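Local coordinates for hydroxyethylphosphonate dioxygenase (Streptomyces albus, PDB 6B9R) that converts 2-hydroxyethylphosphonate to hydroxymethylphosphonate as an iron-dependent dioxygenase, at the interface of chains A and B. Residues are numbered along the deposited sequence; one frame, centred on the assembly and turned at random. Chains: chain A/B, Hydroxyethylphosphonate dioxygenase.

Contact 1: the interface of chains A and B. Residues chain A 20, 73-78, 215; chain B 73, 215, 218.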
ATOM      1  N   LEU A  20      -8.493 -16.669  -4.392  1.00 18.55           N
ATOM      2  CA  LEU A  20      -7.960 -16.209  -3.108  1.00 17.84           C
ATOM      3  C   LEU A  20      -7.918 -17.327  -2.085  1.00 19.10           C
ATOM      4  O   LEU A  20      -7.036 -17.343  -1.214  1.00 18.39           O
ATOM      5  CB  LEU A  20      -8.798 -15.070  -2.542  1.00 17.59           C
ATOM      6  CG  LEU A  20      -8.668 -13.771  -3.322  1.00 17.49           C
ATOM      7  CD1 LEU A  20      -9.614 -12.755  -2.740  1.00 22.45           C
ATOM      8  CD2 LEU A  20      -7.215 -13.254  -3.314  1.00 18.15           C
ATOM      9  N   ARG A  73     -11.197 -10.514   5.502  1.00 24.38           N
ATOM     10  CA  ARG A  73     -10.784  -9.589   4.451  1.00 26.25           C
ATOM     11  C   ARG A  73      -9.831 -10.238   3.452  1.00 28.80           C
ATOM     12  O   ARG A  73      -9.822  -9.866   2.271  1.00 24.03           O
ATOM     13  CB  ARG A  73     -10.104  -8.366   5.081  1.00 28.24           C
ATOM     14  CG  ARG A  73     -10.727  -7.051   4.788  1.00 31.17           C
ATOM     15  CD  ARG A  73      -9.944  -5.894   5.447  1.00 25.18           C
ATOM     16  NE  ARG A  73      -9.948  -4.697   4.599  1.00 26.20           N
ATOM     17  CZ  ARG A  73      -8.876  -4.233   3.964  1.00 28.62           C
ATOM     18  NH1 ARG A  73      -8.959  -3.146   3.215  1.00 35.41           N
ATOM     19  NH2 ARG A  73      -7.720  -4.865   4.078  1.00 36.24           N
ATOM     20  N   ASP A  74      -8.993 -11.170   3.906  1.00 18.09           N
ATOM     21  CA  ASP A  74      -7.991 -11.761   3.028  1.00 18.68           C
ATOM     22  C   ASP A  74      -8.585 -12.733   2.024  1.00 23.13           C
ATOM     23  O   ASP A  74      -7.887 -13.125   1.083  1.00 20.96           O
ATOM     24  CB  ASP A  74      -6.920 -12.458   3.870  1.00 19.01           C
ATOM     25  CG  ASP A  74      -6.309 -11.530   4.901  1.00 27.02           C
ATOM     26  OD1 ASP A  74      -6.184 -10.317   4.604  1.00 26.19           O
ATOM     27  OD2 ASP A  74      -5.953 -11.997   6.005  1.00 23.67           O
ATOM     28  N   LEU A  75      -9.843 -13.139   2.195  1.00 17.42           N
ATOM     29  CA  LEU A  75     -10.466 -14.099   1.298  1.00 19.72           C
ATOM     30  C   LEU A  75     -11.525 -13.463   0.416  1.00 20.52           C
ATOM     31  O   LEU A  75     -12.164 -14.172  -0.377  1.00 20.41           O
ATOM     32  CB  LEU A  75     -11.086 -15.257   2.094  1.00 17.69           C
ATOM     33  CG  LEU A  75     -10.107 -16.185   2.834  1.00 18.60           C
ATOM     34  CD1 LEU A  75     -10.876 -17.181   3.695  1.00 19.94           C
ATOM     35  CD2 LEU A  75      -9.183 -16.929   1.873  1.00 21.04           C
ATOM     36  N   LEU A  76     -11.732 -12.146   0.537  1.00 20.94           N
ATOM     37  CA  LEU A  76     -12.744 -11.450  -0.236  1.00 16.00           C
ATOM     38  C   LEU A  76     -12.109 -10.680  -1.380  1.00 15.94           C
ATOM     39  O   LEU A  76     -11.162  -9.908  -1.160  1.00 18.18           O
ATOM     40  CB  LEU A  76     -13.528 -10.490   0.648  1.00 18.34           C
ATOM     41  CG  LEU A  76     -14.471 -11.159   1.651  1.00 21.28           C
ATOM     42  CD1 LEU A  76     -15.018 -10.109   2.564  1.00 18.09           C
ATOM     43  CD2 LEU A  76     -15.599 -11.861   0.927  1.00 25.62           C
ATOM     44  N   PRO A  77     -12.592 -10.871  -2.598  1.00 16.03           N
ATOM     45  CA  PRO A  77     -12.201  -9.992  -3.700  1.00 17.07           C
ATOM     46  C   PRO A  77     -12.949  -8.671  -3.583  1.00 24.25           C
ATOM     47  O   PRO A  77     -13.818  -8.494  -2.731  1.00 26.96           O
ATOM     48  CB  PRO A  77     -12.647 -10.781  -4.937  1.00 16.13           C
ATOM     49  CG  PRO A  77     -13.864 -11.528  -4.446  1.00 21.77           C
ATOM     50  CD  PRO A  77     -13.529 -11.926  -3.029  1.00 19.89           C
ATOM     51  N   ILE A  78     -12.615  -7.739  -4.465  1.00 18.81           N
ATOM     52  CA  ILE A  78     -13.421  -6.549  -4.623  1.00 16.28           C
ATOM     53  C   ILE A  78     -14.273  -6.711  -5.874  1.00 21.93           C
ATOM     54  O   ILE A  78     -14.113  -7.655  -6.646  1.00 21.25           O
ATOM     55  CB  ILE A  78     -12.569  -5.256  -4.657  1.00 17.74           C
ATOM     56  CG1 ILE A  78     -11.684  -5.185  -5.902  1.00 19.02           C
ATOM     57  CG2 ILE A  78     -11.753  -5.108  -3.384  1.00 20.47           C
ATOM     58  CD1 ILE A  78     -11.220  -3.740  -6.201  1.00 21.40           C
ATOM     59  N   ASP A 215      -5.654  -1.192   3.649  1.00 15.86           N
ATOM     60  CA  ASP A 215      -4.894  -2.108   4.498  1.00 20.58           C
ATOM     61  C   ASP A 215      -4.185  -1.374   5.631  1.00 22.27           C
ATOM     62  O   ASP A 215      -4.116  -1.877   6.761  1.00 18.46           O
ATOM     63  CB  ASP A 215      -3.859  -2.880   3.673  1.00 18.30           C
ATOM     64  CG  ASP A 215      -4.483  -3.879   2.697  1.00 21.27           C
ATOM     65  OD1 ASP A 215      -5.652  -4.283   2.866  1.00 22.78           O
ATOM     66  OD2 ASP A 215      -3.785  -4.256   1.740  1.00 20.89           O
TER
ATOM     67  N   ARG B  73     -15.365  -6.000   1.610  1.00 20.92           N
ATOM     68  CA  ARG B  73     -14.032  -5.937   2.186  1.00 21.07           C
ATOM     69  C   ARG B  73     -13.786  -4.612   2.905  1.00 28.89           C
ATOM     70  O   ARG B  73     -13.119  -4.573   3.950  1.00 33.20           O
ATOM     71  CB  ARG B  73     -13.017  -6.156   1.060  1.00 26.33           C
ATOM     72  CG  ARG B  73     -11.693  -6.699   1.469  1.00 26.40           C
ATOM     73  CD  ARG B  73     -10.751  -6.837   0.269  1.00 23.30           C
ATOM     74  NE  ARG B  73      -9.396  -7.081   0.751  1.00 26.16           N
ATOM     75  CZ  ARG B  73      -8.459  -6.145   0.835  1.00 21.53           C
ATOM     76  NH1 ARG B  73      -8.731  -4.909   0.450  1.00 28.24           N
ATOM     77  NH2 ARG B  73      -7.256  -6.439   1.301  1.00 25.24           N
ATOM     78  N   ASP B 215      -4.655  -4.981  -0.858  1.00 17.37           N
ATOM     79  CA  ASP B 215      -5.346  -4.016  -1.717  1.00 16.97           C
ATOM     80  C   ASP B 215      -4.851  -4.066  -3.160  1.00 16.65           C
ATOM     81  O   ASP B 215      -5.651  -4.044  -4.101  1.00 19.10           O
ATOM     82  CB  ASP B 215      -5.177  -2.591  -1.169  1.00 17.30           C
ATOM     83  CG  ASP B 215      -5.970  -2.353   0.107  1.00 25.62           C
ATOM     84  OD1 ASP B 215      -7.021  -3.001   0.289  1.00 29.08           O
ATOM     85  OD2 ASP B 215      -5.541  -1.517   0.935  1.00 21.56           O
ATOM     86  N   ARG B 218      -6.134  -6.929  -5.074  1.00 16.52           N
ATOM     87  CA  ARG B 218      -7.572  -6.819  -5.312  1.00 18.81           C
ATOM     88  C   ARG B 218      -7.867  -5.910  -6.498  1.00 17.20           C
ATOM     89  O   ARG B 218      -8.702  -6.235  -7.348  1.00 17.44           O
ATOM     90  CB  ARG B 218      -8.282  -6.294  -4.064  1.00 25.77           C
ATOM     91  CG  ARG B 218      -8.094  -7.164  -2.818  1.00 24.31           C
ATOM     92  CD  ARG B 218      -8.586  -8.586  -3.031  1.00 25.70           C
ATOM     93  NE  ARG B 218      -8.501  -9.354  -1.787  1.00 21.24           N
ATOM     94  CZ  ARG B 218      -7.389  -9.922  -1.339  1.00 24.23           C
ATOM     95  NH1 ARG B 218      -6.272  -9.836  -2.048  1.00 23.38           N
ATOM     96  NH2 ARG B 218      -7.391 -10.590  -0.189  1.00 31.85           N
TER
HETATM   97  O   HOH W   1     -10.565  -8.575  -6.594  1.00 15.45           O
HETATM   98  O   HOH W   2     -15.573  -7.216  -0.969  1.00 20.94           O
HETATM   99  O   HOH W   3      -5.929  -8.825   2.375  1.00 32.16           O
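B:Arg218, on helix 215-223, lies against A:Leu76, A:Ile78 and A:Leu20. Its CB packs on A:Ile78 CG2 at 3.7 Å. The chain then bends at CG (chi2 -58°). CG sits over the centre of the B:Arg73 guanidinium, and CD passes A:Pro77 CA. NE donates to the backbone carbonyl oxygen A:Leu76 O at 2.8 Å. At the tip, the methyls of A:Leu20 cover one face of the guanidinium toward its rim, with CD1 3.7 Å from B:Arg218 NE. A:Leu20 CD2 lies beside B:Arg218 NH1 at 3.8 Å. NH2 lies near A:Asp74 O, but its hydrogens are not directed at it and no hydrogen bond forms.

The two copies of Arg73 cross at about a right angle beside this arm. Each NE donates to the other's backbone O at 3.2 Å, from above the carbonyl plane. The two guanidinium groups, probably both positive, overlap partly, with planes 38° apart. The two Asp215 carboxylates would probably offset any repulsion. They meet tip to tip and stack, with planes 12° apart. A:Asp215 OD1 takes B:Arg73 NH2 across the interface at 3.1 Å, on its syn lone pair. It also takes A:Arg73 NH2 from its own chain, nearly along its C-O bond. The clustered arginines would favour charged carboxylates despite their closeness. Each carboxylate also faces the first turn of the opposite helix 215-223. A:Asp215 N donates to B:Asp215 OD2 at 2.7 Å. In return, B:Asp215 N donates to A:Asp215 OD2 at 2.8 Å. Water 3 lies at the edge of the B:Arg73 guanidinium, in its plane, and joins NH2 to the carboxylate oxygen A:Asp74 OD1.

Contact 2: the interface of chains A and B. Residues chain A 294, 340-341, 425; chain B 241, 294-295, 297.
The 3-10 helices 293-296 of the two chains meet here, with the loop at B:Leu297, and helix 238-249 of chain B adds B:Met241. The A:Pro340-A:His341 loop and the start of helix 425-433 of chain A flank B:Glu295. A:Arg294 and B:Arg294 cross at about a right angle, with their CG atoms 3.6 Å apart. A:Arg294 runs straight out, its CG anti to the backbone N (chi1 -178°), so that its tip reaches past the partner's turn. There NH2 donates to the backbone carbonyl oxygen B:Leu297 O at 2.8 Å, close to the guanidinium plane. NH1 forms a salt bridge and hydrogen bond with B:Glu295 OE1 at 2.9 Å. It comes from above the carboxylate plane, and the two flat groups are nearly perpendicular, 88° apart. B:Met241 SD lies near NH2.

The B:Glu295 chain folds at chi2 (-59°) and lays its CG against A:Pro340 CG at 3.7 Å. Its OE2 shares water 4 with A:His341 NE2, and the water lies in the plane of the imidazole ring. A:Pro340 CG in turn covers one face of that ring. An alanine in place of A:Arg294 would probably leave the B:Glu295 carboxylate without this cross-chain guanidinium partner and B:Leu297 O without this donor. The site probably helps hold the two copies together, tying the region of helix-turn-helix sequence type to its twin and to the partner's 340-341 loop.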
ATOM      1  N   ARG A 294      16.330   6.375  -3.051  1.00 20.60           N
ATOM      2  CA  ARG A 294      14.909   6.697  -2.963  1.00 20.37           C
ATOM      3  C   ARG A 294      14.400   6.645  -1.526  1.00 24.74           C
ATOM      4  O   ARG A 294      13.609   7.496  -1.107  1.00 23.94           O
ATOM      5  CB  ARG A 294      14.121   5.732  -3.856  1.00 26.11           C
ATOM      6  CG  ARG A 294      12.624   5.974  -3.910  1.00 31.59           C
ATOM      7  CD  ARG A 294      11.899   5.004  -4.855  1.00 23.22           C
ATOM      8  NE  ARG A 294      10.453   5.184  -4.727  1.00 25.70           N
ATOM      9  CZ  ARG A 294       9.677   5.798  -5.622  1.00 28.81           C
ATOM     10  NH1 ARG A 294       8.380   5.936  -5.381  1.00 29.26           N
ATOM     11  NH2 ARG A 294      10.181   6.253  -6.767  1.00 20.54           N
ATOM     12  N   PRO A 340       2.420  12.781  -4.943  1.00 15.34           N
ATOM     13  CA  PRO A 340       2.966  12.979  -6.292  1.00 16.89           C
ATOM     14  C   PRO A 340       2.125  12.345  -7.385  1.00 21.06           C
ATOM     15  O   PRO A 340       2.215  12.773  -8.539  1.00 15.53           O
ATOM     16  CB  PRO A 340       4.347  12.317  -6.203  1.00 14.96           C
ATOM     17  CG  PRO A 340       4.117  11.190  -5.164  1.00 17.59           C
ATOM     18  CD  PRO A 340       3.262  11.888  -4.128  1.00 18.01           C
ATOM     19  N   HIS A 341       1.304  11.352  -7.066  1.00 18.76           N
ATOM     20  CA  HIS A 341       0.492  10.671  -8.065  1.00 12.54           C
ATOM     21  C   HIS A 341      -0.879  11.299  -8.250  1.00 14.76           C
ATOM     22  O   HIS A 341      -1.717  10.724  -8.955  1.00 16.56           O
ATOM     23  CB  HIS A 341       0.357   9.198  -7.689  1.00 12.51           C
ATOM     24  CG  HIS A 341       1.659   8.581  -7.298  1.00 16.67           C
ATOM     25  ND1 HIS A 341       2.710   8.447  -8.182  1.00 19.15           N
ATOM     26  CD2 HIS A 341       2.103   8.116  -6.108  1.00 16.64           C
ATOM     27  CE1 HIS A 341       3.735   7.889  -7.559  1.00 19.14           C
ATOM     28  NE2 HIS A 341       3.397   7.690  -6.298  1.00 18.76           N
ATOM     29  N   PRO A 425       4.188   2.779  -6.759  1.00 18.14           N
ATOM     30  CA  PRO A 425       5.492   2.491  -7.387  1.00 18.09           C
ATOM     31  C   PRO A 425       6.129   1.209  -6.883  1.00 20.89           C
ATOM     32  O   PRO A 425       6.635   0.422  -7.692  1.00 18.64           O
ATOM     33  CB  PRO A 425       6.332   3.726  -7.029  1.00 18.01           C
ATOM     34  CG  PRO A 425       5.315   4.826  -6.875  1.00 17.70           C
ATOM     35  CD  PRO A 425       4.062   4.201  -6.359  1.00 20.26           C
TER
ATOM     36  N   MET B 241      10.798   5.280 -15.184  1.00 15.67           N
ATOM     37  CA  MET B 241      10.219   6.034 -14.080  1.00 14.75           C
ATOM     38  C   MET B 241       9.934   7.471 -14.505  1.00 17.88           C
ATOM     39  O   MET B 241       8.872   8.024 -14.194  1.00 14.13           O
ATOM     40  CB  MET B 241      11.170   5.998 -12.883  1.00 16.04           C
ATOM     41  CG  MET B 241      10.601   6.559 -11.586  1.00 18.40           C
ATOM     42  SD  MET B 241       9.460   5.429 -10.730  1.00 25.34           S
ATOM     43  CE  MET B 241       7.922   5.927 -11.483  1.00 18.50           C
ATOM     44  N   ARG B 294      12.726  11.849  -4.967  1.00 17.10           N
ATOM     45  CA  ARG B 294      12.415  10.471  -4.592  1.00 18.56           C
ATOM     46  C   ARG B 294      11.584   9.759  -5.661  1.00 21.99           C
ATOM     47  O   ARG B 294      11.784   8.565  -5.925  1.00 21.53           O
ATOM     48  CB  ARG B 294      11.695  10.472  -3.234  1.00 21.39           C
ATOM     49  CG  ARG B 294      11.257   9.104  -2.692  1.00 26.59           C
ATOM     50  CD  ARG B 294      10.429   9.233  -1.378  1.00 26.60           C
ATOM     51  NE  ARG B 294       9.953   7.920  -0.914  1.00 29.43           N
ATOM     52  CZ  ARG B 294      10.443   7.248   0.132  1.00 39.45           C
ATOM     53  NH1 ARG B 294      11.417   7.761   0.886  1.00 34.47           N
ATOM     54  NH2 ARG B 294       9.952   6.047   0.436  1.00 31.87           N
ATOM     55  N   GLU B 295      10.678  10.481  -6.321  1.00 16.42           N
ATOM     56  CA  GLU B 295       9.768   9.846  -7.272  1.00 18.27           C
ATOM     57  C   GLU B 295      10.367   9.669  -8.665  1.00 21.70           C
ATOM     58  O   GLU B 295       9.714   9.061  -9.520  1.00 19.29           O
ATOM     59  CB  GLU B 295       8.460  10.633  -7.364  1.00 21.55           C
ATOM     60  CG  GLU B 295       7.637  10.605  -6.060  1.00 29.14           C
ATOM     61  CD  GLU B 295       7.251   9.190  -5.625  1.00 30.24           C
ATOM     62  OE1 GLU B 295       7.059   8.316  -6.504  1.00 26.06           O
ATOM     63  OE2 GLU B 295       7.136   8.948  -4.400  1.00 27.12           O
ATOM     64  N   LEU B 297      13.558   8.307  -8.716  1.00 15.83           N
ATOM     65  CA  LEU B 297      14.525   7.261  -8.421  1.00 15.05           C
ATOM     66  C   LEU B 297      13.813   5.924  -8.341  1.00 20.76           C
ATOM     67  O   LEU B 297      12.591   5.854  -8.201  1.00 18.23           O
ATOM     68  CB  LEU B 297      15.271   7.550  -7.118  1.00 15.58           C
ATOM     69  CG  LEU B 297      16.067   8.859  -7.204  1.00 24.01           C
ATOM     70  CD1 LEU B 297      16.748   9.133  -5.894  1.00 17.86           C
ATOM     71  CD2 LEU B 297      17.104   8.781  -8.334  1.00 26.90           C
TER
HETATM   72  O   HOH W   4       5.046   7.223  -3.983  1.00 28.76           O

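The centres of contact 1 and contact 2 lie about 26 Å apart along one two-fold symmetric interface. They share no residues. Contact 1 uses helix 10-27, the 72-75 turn with the loop after it, and helix 215-223, whereas contact 2 uses helix 238-249, the 293-296 turn and later segments. Both pair an arginine on a short 3-10 helix with its own symmetry copy and supply acidic side chains nearby. Two separated patches of this kind would resist rocking of one chain on the other. Together they suggest a genuine dimer, although the structure alone does not prove one in solution.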